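Local coordinates for protein major pollen allergen Jun a 1 (Juniperus ashei, PDB 1PXZ) that has low pectate lyase activity, cleaving galacturonan in pectin by elimination with calcium as cofactor, and is the major allergen of mountain cedar pollen, at residues I153-V158 with I176-G181. Numbering follows the deposited sequence.
Sequences ITMRNV and IDVTLG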
ATOM      1  N   ILE A 153       1.493  -7.705   0.047  1.00  6.51           N
ATOM      2  CA  ILE A 153       0.487  -7.309  -0.936  1.00  7.95           C
ATOM      3  C   ILE A 153       1.163  -7.126  -2.276  1.00 10.47           C
ATOM      4  O   ILE A 153       2.134  -6.351  -2.338  1.00 14.45           O
ATOM      5  CB  ILE A 153      -0.189  -5.997  -0.494  1.00  7.05           C
ATOM      6  CG1 ILE A 153      -0.981  -6.099   0.810  1.00 12.93           C
ATOM      7  CG2 ILE A 153      -1.064  -5.464  -1.625  1.00  9.59           C
ATOM      8  CD1 ILE A 153      -1.496  -4.784   1.354  1.00 11.39           C
ATOM      9  N   THR A 154       0.689  -7.823  -3.299  1.00  9.29           N
ATOM     10  CA  THR A 154       1.354  -7.682  -4.606  1.00 15.50           C
ATOM     11  C   THR A 154       0.351  -7.234  -5.656  1.00 16.96           C
ATOM     12  O   THR A 154      -0.710  -7.861  -5.708  1.00 11.44           O
ATOM     13  CB  THR A 154       1.989  -9.009  -5.057  1.00 17.73           C
ATOM     14  OG1 THR A 154       3.019  -9.373  -4.135  1.00 20.32           O
ATOM     15  CG2 THR A 154       2.647  -8.850  -6.420  1.00 28.01           C
ATOM     16  N   MET A 155       0.666  -6.209  -6.442  1.00  9.51           N
ATOM     17  CA  MET A 155      -0.258  -5.752  -7.485  1.00 15.91           C
ATOM     18  C   MET A 155       0.453  -5.765  -8.837  1.00 20.34           C
ATOM     19  O   MET A 155       1.521  -5.155  -8.962  1.00 16.83           O
ATOM     20  CB  MET A 155      -0.809  -4.354  -7.195  1.00 12.88           C
ATOM     21  CG  MET A 155      -1.786  -4.319  -6.016  1.00 16.88           C
ATOM     22  SD  MET A 155      -2.098  -2.602  -5.491  1.00 21.20           S
ATOM     23  CE  MET A 155      -0.638  -2.444  -4.448  1.00 23.68           C
ATOM     24  N   ARG A 156      -0.131  -6.470  -9.807  1.00  9.85           N
ATOM     25  CA  ARG A 156       0.416  -6.546 -11.158  1.00 10.18           C
ATOM     26  C   ARG A 156      -0.672  -6.112 -12.133  1.00 16.76           C
ATOM     27  O   ARG A 156      -1.732  -6.746 -12.174  1.00 12.13           O
ATOM     28  CB  ARG A 156       0.890  -7.955 -11.476  1.00 15.07           C
ATOM     29  CG  ARG A 156       1.556  -8.137 -12.820  1.00 34.14           C
ATOM     30  CD  ARG A 156       1.986  -9.580 -13.016  1.00 53.37           C
ATOM     31  NE  ARG A 156       1.479 -10.275 -14.172  1.00 62.96           N
ATOM     32  CZ  ARG A 156       0.532 -10.064 -15.057  1.00 68.31           C
ATOM     33  NH1 ARG A 156      -0.256  -8.996 -15.043  1.00 67.67           N
ATOM     34  NH2 ARG A 156       0.334 -10.960 -16.027  1.00 70.17           N
ATOM     35  N   ASN A 157      -0.431  -5.040 -12.878  1.00 11.65           N
ATOM     36  CA  ASN A 157      -1.464  -4.598 -13.811  1.00 10.97           C
ATOM     37  C   ASN A 157      -2.792  -4.334 -13.114  1.00 14.89           C
ATOM     38  O   ASN A 157      -3.830  -4.787 -13.590  1.00 15.72           O
ATOM     39  CB  ASN A 157      -1.672  -5.679 -14.880  1.00 19.21           C
ATOM     40  CG  ASN A 157      -1.858  -5.034 -16.245  1.00 31.42           C
ATOM     41  OD1 ASN A 157      -1.408  -5.582 -17.240  1.00 50.63           O
ATOM     42  ND2 ASN A 157      -2.504  -3.873 -16.250  1.00 33.03           N
ATOM     43  N   VAL A 158      -2.746  -3.604 -12.003  1.00 12.64           N
ATOM     44  CA  VAL A 158      -3.932  -3.231 -11.240  1.00 12.76           C
ATOM     45  C   VAL A 158      -4.288  -1.763 -11.366  1.00 13.77           C
ATOM     46  O   VAL A 158      -3.403  -0.895 -11.346  1.00 13.25           O
ATOM     47  CB  VAL A 158      -3.693  -3.548  -9.736  1.00 13.49           C
ATOM     48  CG1 VAL A 158      -4.839  -3.009  -8.904  1.00 15.13           C
ATOM     49  CG2 VAL A 158      -3.510  -5.047  -9.570  1.00  9.51           C
ATOM     50  N   ILE A 176       4.682  -4.037   0.220  1.00  8.21           N
ATOM     51  CA  ILE A 176       3.768  -3.732  -0.883  1.00  8.40           C
ATOM     52  C   ILE A 176       4.563  -3.710  -2.177  1.00 14.77           C
ATOM     53  O   ILE A 176       5.578  -3.000  -2.248  1.00 16.93           O
ATOM     54  CB  ILE A 176       3.077  -2.388  -0.660  1.00  8.98           C
ATOM     55  CG1 ILE A 176       2.137  -2.393   0.548  1.00 12.98           C
ATOM     56  CG2 ILE A 176       2.338  -1.930  -1.918  1.00 13.02           C
ATOM     57  CD1 ILE A 176       1.535  -1.029   0.824  1.00 11.60           C
ATOM     58  N   ASP A 177       4.160  -4.473  -3.178  1.00  7.47           N
ATOM     59  CA  ASP A 177       4.876  -4.483  -4.463  1.00  8.60           C
ATOM     60  C   ASP A 177       3.905  -4.032  -5.538  1.00 17.03           C
ATOM     61  O   ASP A 177       2.835  -4.629  -5.693  1.00 16.59           O
ATOM     62  CB  ASP A 177       5.425  -5.878  -4.684  1.00 14.91           C
ATOM     63  CG  ASP A 177       6.678  -6.073  -5.490  1.00 36.25           C
ATOM     64  OD1 ASP A 177       7.797  -6.025  -4.931  1.00 55.23           O
ATOM     65  OD2 ASP A 177       6.582  -6.299  -6.719  1.00 40.33           O
ATOM     66  N   VAL A 178       4.228  -2.971  -6.275  1.00 12.25           N
ATOM     67  CA  VAL A 178       3.321  -2.461  -7.310  1.00 14.78           C
ATOM     68  C   VAL A 178       4.073  -2.477  -8.626  1.00 17.29           C
ATOM     69  O   VAL A 178       5.131  -1.851  -8.726  1.00 13.65           O
ATOM     70  CB  VAL A 178       2.839  -1.056  -6.950  1.00 18.99           C
ATOM     71  CG1 VAL A 178       1.912  -0.477  -8.019  1.00 24.43           C
ATOM     72  CG2 VAL A 178       2.120  -1.066  -5.608  1.00 20.83           C
ATOM     73  N   THR A 179       3.616  -3.210  -9.623  1.00 14.87           N
ATOM     74  CA  THR A 179       4.337  -3.407 -10.856  1.00 16.67           C
ATOM     75  C   THR A 179       3.431  -3.512 -12.080  1.00 16.43           C
ATOM     76  O   THR A 179       2.212  -3.618 -11.980  1.00 14.05           O
ATOM     77  CB  THR A 179       5.138  -4.734 -10.857  1.00 32.49           C
ATOM     78  OG1 THR A 179       4.192  -5.811 -10.757  1.00 33.84           O
ATOM     79  CG2 THR A 179       6.069  -4.873  -9.673  1.00 51.47           C
ATOM     80  N   LEU A 180       4.100  -3.513 -13.231  1.00 16.49           N
ATOM     81  CA  LEU A 180       3.517  -3.799 -14.521  1.00 18.09           C
ATOM     82  C   LEU A 180       2.312  -2.948 -14.871  1.00 16.01           C
ATOM     83  O   LEU A 180       1.223  -3.494 -15.082  1.00 19.17           O
ATOM     84  CB  LEU A 180       3.058  -5.276 -14.609  1.00 20.33           C
ATOM     85  CG  LEU A 180       2.674  -5.721 -16.026  1.00 35.50           C
ATOM     86  CD1 LEU A 180       3.890  -5.620 -16.941  1.00 38.22           C
ATOM     87  CD2 LEU A 180       2.101  -7.132 -16.059  1.00 38.75           C
ATOM     88  N   GLY A 181       2.472  -1.633 -14.967  1.00 16.94           N
ATOM     89  CA  GLY A 181       1.352  -0.847 -15.452  1.00 17.82           C
ATOM     90  C   GLY A 181       0.267  -0.573 -14.443  1.00 16.32           C
ATOM     91  O   GLY A 181      -0.837  -0.147 -14.778  1.00 27.49           O
TER
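Strands 153-156 and 176-179 run side by side in the same direction, 4.8 Å apart at their axes and 3° from parallel. Four backbone hydrogen bonds join them: Asp177 N to Ile153 O, Met155 N to Asp177 O (2.8 Å), Thr179 N to Met155 O and Asn157 N to Thr179 O. Met155 O is gripped twice, because Thr179 OG1, set between its own backbone N and carbonyl carbon (chi1 63°), also donates to it at 3.3 Å from above the carbonyl plane. Ile153, Met155, Ile176 and Val178 share the buried inner face. Met155 bends at chi3 (-83°), bringing CE tightly against Val178 CG2 (3.3 Å) and 3.9 Å from Ile176 CG2; Ile185 and Ile163 add to this apolar filling. Just past the strand, Leu180 points back toward 153-158 alongside outward-facing Arg156, Leu180 CD2 lying over one guanidinium face, 3.2 Å from Arg156 NH1. Asn157 crosses Leu180 obliquely, its OD1 hydrogen-bonded to Lys112. Asp177, probably a calcium ligand, projects from the outer face near Asp149, another probable ligand, and Arg229, the predicted active-site residue. Successive parallel coils stacked in register, apolar inside, are typical of the parallel beta-helix of polysaccharide lyase family 1, here beside its probable calcium site.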